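Local coordinates for protein peptidase S15/CocE/NonD (Thaumarchaeota archaeon SCGC AB-539-E09, PDB 4PF1) that acts as a serine aminopeptidase of the alpha/beta-hydrolase fold, probably removing residues from the N-termini of peptides, at residues A[283-297]-A[317-329]. Numbering follows the deposited sequence.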
# COMPACT_ATOMS: atom_id res chain seq x y z
N LEU A 283 -47.15 -18.46 -6.47
CA LEU A 283 -46.26 -17.77 -5.55
C LEU A 283 -46.79 -17.99 -4.13
O LEU A 283 -47.81 -17.40 -3.75
CB LEU A 283 -46.19 -16.28 -5.92
CG LEU A 283 -45.40 -15.36 -5.00
CD1 LEU A 283 -43.93 -15.32 -5.39
CD2 LEU A 283 -45.98 -13.97 -5.04
N THR A 284 -46.17 -18.92 -3.38
CA THR A 284 -46.62 -19.30 -2.04
C THR A 284 -45.54 -19.07 -0.97
O THR A 284 -45.87 -18.86 0.20
CB THR A 284 -47.06 -20.78 -2.02
OG1 THR A 284 -45.98 -21.60 -2.47
CG2 THR A 284 -48.31 -21.04 -2.86
N VAL A 285 -44.26 -19.16 -1.36
CA VAL A 285 -43.12 -19.03 -0.45
C VAL A 285 -42.71 -17.55 -0.29
O VAL A 285 -42.49 -16.87 -1.29
CB VAL A 285 -41.91 -19.89 -0.95
CG1 VAL A 285 -40.75 -19.85 0.04
CG2 VAL A 285 -42.34 -21.34 -1.21
N PRO A 286 -42.58 -17.04 0.97
CA PRO A 286 -42.12 -15.65 1.16
C PRO A 286 -40.72 -15.45 0.57
O PRO A 286 -39.84 -16.30 0.75
CB PRO A 286 -42.11 -15.48 2.69
CG PRO A 286 -42.99 -16.57 3.20
CD PRO A 286 -42.82 -17.71 2.26
N MET A 287 -40.55 -14.37 -0.20
CA MET A 287 -39.33 -14.09 -0.93
C MET A 287 -38.76 -12.72 -0.59
O MET A 287 -39.48 -11.72 -0.60
CB MET A 287 -39.61 -14.16 -2.44
CG MET A 287 -38.40 -14.46 -3.30
SD MET A 287 -38.80 -14.57 -5.06
CE MET A 287 -39.96 -15.95 -5.06
N LEU A 288 -37.45 -12.69 -0.33
CA LEU A 288 -36.70 -11.46 -0.09
C LEU A 288 -35.66 -11.32 -1.21
O LEU A 288 -34.57 -11.89 -1.12
CB LEU A 288 -36.05 -11.48 1.32
CG LEU A 288 -35.31 -10.21 1.79
CD1 LEU A 288 -36.26 -9.02 1.93
CD2 LEU A 288 -34.60 -10.45 3.11
N ILE A 289 -36.04 -10.65 -2.30
CA ILE A 289 -35.17 -10.47 -3.47
C ILE A 289 -34.14 -9.39 -3.16
O ILE A 289 -34.50 -8.25 -2.86
CB ILE A 289 -35.98 -10.16 -4.77
CG1 ILE A 289 -37.17 -11.14 -4.94
CG2 ILE A 289 -35.05 -10.19 -5.99
CD1 ILE A 289 -38.27 -10.65 -5.88
N VAL A 290 -32.85 -9.76 -3.21
CA VAL A 290 -31.75 -8.86 -2.89
C VAL A 290 -30.92 -8.58 -4.14
O VAL A 290 -30.23 -9.48 -4.65
CB VAL A 290 -30.87 -9.41 -1.73
CG1 VAL A 290 -30.01 -8.31 -1.13
CG2 VAL A 290 -31.72 -10.07 -0.66
N GLY A 291 -31.00 -7.35 -4.63
CA GLY A 291 -30.26 -6.90 -5.80
C GLY A 291 -29.25 -5.82 -5.49
O GLY A 291 -29.37 -5.12 -4.48
N GLY A 292 -28.27 -5.68 -6.37
CA GLY A 292 -27.22 -4.67 -6.25
C GLY A 292 -27.22 -3.70 -7.41
O GLY A 292 -27.32 -4.12 -8.57
N LEU A 293 -27.07 -2.40 -7.11
CA LEU A 293 -27.04 -1.32 -8.10
C LEU A 293 -25.84 -1.43 -9.05
O LEU A 293 -25.93 -1.02 -10.20
CB LEU A 293 -27.00 0.06 -7.41
CG LEU A 293 -28.32 0.57 -6.79
CD1 LEU A 293 -28.06 1.78 -5.89
CD2 LEU A 293 -29.33 0.96 -7.87
N PHE A 294 -24.71 -1.97 -8.56
CA PHE A 294 -23.48 -2.05 -9.34
C PHE A 294 -23.04 -3.51 -9.57
O PHE A 294 -21.84 -3.78 -9.74
CB PHE A 294 -22.37 -1.22 -8.67
CG PHE A 294 -22.79 0.18 -8.28
CD1 PHE A 294 -23.12 1.12 -9.25
CD2 PHE A 294 -22.90 0.54 -6.94
CE1 PHE A 294 -23.53 2.41 -8.89
CE2 PHE A 294 -23.29 1.84 -6.58
CZ PHE A 294 -23.61 2.76 -7.55
N ASP A 295 -24.01 -4.43 -9.63
CA ASP A 295 -23.77 -5.85 -9.88
C ASP A 295 -23.19 -6.06 -11.30
O ASP A 295 -23.92 -5.92 -12.28
CB ASP A 295 -25.07 -6.65 -9.70
CG ASP A 295 -24.87 -8.13 -9.52
OD1 ASP A 295 -24.15 -8.74 -10.34
OD2 ASP A 295 -25.39 -8.68 -8.54
N GLN A 296 -21.89 -6.39 -11.38
CA GLN A 296 -21.16 -6.57 -12.64
C GLN A 296 -21.44 -7.94 -13.32
O GLN A 296 -20.85 -8.23 -14.37
CB GLN A 296 -19.65 -6.36 -12.42
CG GLN A 296 -18.91 -7.53 -11.73
CD GLN A 296 -19.08 -7.64 -10.22
OE1 GLN A 296 -19.87 -6.92 -9.59
NE2 GLN A 296 -18.36 -8.57 -9.61
N GLU A 297 -22.33 -8.77 -12.73
CA GLU A 297 -22.61 -10.08 -13.30
C GLU A 297 -24.10 -10.32 -13.55
O GLU A 297 -24.45 -10.84 -14.62
CB GLU A 297 -22.04 -11.19 -12.40
CG GLU A 297 -20.52 -11.26 -12.45
CD GLU A 297 -19.86 -12.47 -11.82
OE1 GLU A 297 -18.61 -12.48 -11.72
OE2 GLU A 297 -20.58 -13.42 -11.44
N LYS A 317 -47.64 -9.45 0.75
CA LYS A 317 -47.60 -10.44 1.82
C LYS A 317 -46.37 -11.36 1.72
O LYS A 317 -45.86 -11.80 2.75
CB LYS A 317 -48.88 -11.29 1.79
CG LYS A 317 -49.40 -11.67 3.18
CD LYS A 317 -50.61 -12.61 3.10
CE LYS A 317 -51.92 -11.87 2.99
NZ LYS A 317 -53.06 -12.80 2.80
N LEU A 318 -45.90 -11.65 0.50
CA LEU A 318 -44.80 -12.59 0.29
C LEU A 318 -43.54 -11.99 -0.36
O LEU A 318 -42.44 -12.42 -0.03
CB LEU A 318 -45.28 -13.79 -0.55
CG LEU A 318 -46.48 -14.59 -0.01
CD1 LEU A 318 -47.22 -15.30 -1.12
CD2 LEU A 318 -46.05 -15.58 1.07
N VAL A 319 -43.70 -11.04 -1.30
CA VAL A 319 -42.55 -10.51 -2.05
C VAL A 319 -42.03 -9.17 -1.48
O VAL A 319 -42.80 -8.23 -1.28
CB VAL A 319 -42.85 -10.40 -3.57
CG1 VAL A 319 -41.62 -9.92 -4.35
CG2 VAL A 319 -43.33 -11.73 -4.13
N HIS A 320 -40.71 -9.10 -1.26
CA HIS A 320 -39.98 -7.91 -0.82
C HIS A 320 -38.75 -7.72 -1.70
O HIS A 320 -38.05 -8.70 -1.98
CB HIS A 320 -39.56 -8.02 0.65
CG HIS A 320 -40.69 -8.28 1.60
ND1 HIS A 320 -41.39 -7.25 2.19
CD2 HIS A 320 -41.19 -9.46 2.03
CE1 HIS A 320 -42.30 -7.83 2.96
NE2 HIS A 320 -42.22 -9.16 2.89
N PHE A 321 -38.49 -6.49 -2.16
CA PHE A 321 -37.34 -6.19 -3.00
C PHE A 321 -36.37 -5.24 -2.29
O PHE A 321 -36.78 -4.17 -1.84
CB PHE A 321 -37.79 -5.61 -4.36
CG PHE A 321 -36.70 -5.17 -5.32
CD1 PHE A 321 -35.60 -5.99 -5.57
CD2 PHE A 321 -36.82 -3.99 -6.03
CE1 PHE A 321 -34.61 -5.59 -6.47
CE2 PHE A 321 -35.83 -3.59 -6.93
CZ PHE A 321 -34.73 -4.39 -7.15
N VAL A 322 -35.10 -5.66 -2.18
CA VAL A 322 -34.04 -4.87 -1.56
C VAL A 322 -33.00 -4.56 -2.64
O VAL A 322 -32.49 -5.47 -3.29
CB VAL A 322 -33.40 -5.57 -0.32
CG1 VAL A 322 -32.31 -4.70 0.30
CG2 VAL A 322 -34.46 -5.92 0.72
N LEU A 323 -32.71 -3.26 -2.85
CA LEU A 323 -31.74 -2.80 -3.83
C LEU A 323 -30.67 -1.95 -3.13
O LEU A 323 -30.93 -0.81 -2.75
CB LEU A 323 -32.47 -2.00 -4.95
CG LEU A 323 -31.67 -1.61 -6.20
CD1 LEU A 323 -31.07 -2.83 -6.91
CD2 LEU A 323 -32.55 -0.87 -7.17
N GLY A 324 -29.51 -2.57 -2.90
CA GLY A 324 -28.40 -1.93 -2.20
C GLY A 324 -27.31 -1.39 -3.10
O GLY A 324 -27.29 -1.67 -4.31
N PRO A 325 -26.35 -0.59 -2.54
CA PRO A 325 -25.26 -0.04 -3.38
C PRO A 325 -24.14 -1.06 -3.52
O PRO A 325 -23.00 -0.83 -3.09
CB PRO A 325 -24.82 1.19 -2.57
CG PRO A 325 -25.02 0.76 -1.14
CD PRO A 325 -26.20 -0.20 -1.12
N TRP A 326 -24.49 -2.21 -4.08
CA TRP A 326 -23.60 -3.35 -4.07
C TRP A 326 -23.19 -3.83 -5.43
O TRP A 326 -23.97 -3.78 -6.38
CB TRP A 326 -24.29 -4.51 -3.33
CG TRP A 326 -24.74 -4.17 -1.93
CD1 TRP A 326 -24.01 -3.53 -0.97
CD2 TRP A 326 -25.98 -4.53 -1.32
NE1 TRP A 326 -24.73 -3.45 0.20
CE2 TRP A 326 -25.95 -4.06 0.01
CE3 TRP A 326 -27.13 -5.22 -1.77
CZ2 TRP A 326 -27.03 -4.21 0.89
CZ3 TRP A 326 -28.20 -5.36 -0.91
CH2 TRP A 326 -28.14 -4.87 0.41
N ASN A 327 -21.98 -4.39 -5.49
CA ASN A 327 -21.52 -5.11 -6.65
C ASN A 327 -22.09 -6.54 -6.54
O ASN A 327 -22.93 -6.79 -5.67
CB ASN A 327 -19.98 -5.08 -6.77
CG ASN A 327 -19.20 -5.80 -5.69
OD1 ASN A 327 -19.72 -6.59 -4.91
ND2 ASN A 327 -17.90 -5.60 -5.68
N HIS A 328 -21.62 -7.48 -7.36
CA HIS A 328 -22.15 -8.84 -7.37
C HIS A 328 -22.15 -9.58 -5.99
O HIS A 328 -23.14 -10.24 -5.67
CB HIS A 328 -21.43 -9.70 -8.41
CG HIS A 328 -22.08 -11.02 -8.62
ND1 HIS A 328 -23.43 -11.12 -8.87
CD2 HIS A 328 -21.54 -12.26 -8.59
CE1 HIS A 328 -23.68 -12.41 -8.97
NE2 HIS A 328 -22.57 -13.14 -8.82
N GLY A 329 -21.08 -9.46 -5.20
CA GLY A 329 -20.99 -10.19 -3.94
C GLY A 329 -21.16 -9.41 -2.64
O GLY A 329 -21.19 -10.02 -1.57
O HOH W 1 -25.62 -7.56 -5.80
O HOH W 2 -18.44 -8.98 -6.88
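His328 and Asp295 meet where two parallel strands run out into loops. ND1 of His328 gives its hydrogen to Asp295 OD2 at 3.1 Å, with an N-H...O angle of 164°, on the syn side of the carboxylate and close to the imidazole plane; Asp295 OD1, though 2.9 Å from ND1, takes only a weak, bent bond (130°). OD1 serves chiefly the backbone N-H groups of Glu297, closing an Asx turn, and of Asp298, while water 1 donates to OD2 and to Asn327 O. The other ring nitrogen, NE2, is hydrogen-bonded to Ser161 OG, a geometry consistent with the Ser-His-Asp triad of alpha/beta-hydrolases. Glu297 CB sits squarely over one ring face, 3.8 Å from the His328 centroid, and Glu297 OE1 is hydrogen-bonded to Trp453 NE1. A sharply folded Gln296, bent at chi2 (-78°), brings OE1 to the backbone N of His328 at 2.9 Å, and its NE2 donates to water 2. A phenylalanine in place of His328 would probably leave Asp295 OD2 without its ring donor and Ser161 OG without its nitrogen partner.

Upstream of this site, along the strands, backbone groups satisfy one another in parallel register: Met287, Ile289 and Gly291 donate to Leu318, His320 and Val322, and the carbonyls of Met287, Ile289 and Gly291 accept from the N-H groups of His320, Val322 and Gly324. The series continues through Leu293 N to Gly324 O, then Phe294 N to Trp326 O at 2.9 Å, where the donor stands above the carbonyl plane. Val290 CG1 meets Trp326 CZ3 at 3.5 Å, while the indole NE1 is hydrogen-bonded to Thr347 OG1.

Strands 287-292 and 319-324 are neighbours in the central mixed sheet, joined through helix 301-309, which packs on Met287, Ile289 and Phe321; helix 347-365 covers Leu288, Val290 and Val322, and strands 178-184 and 375-379 flank the pair.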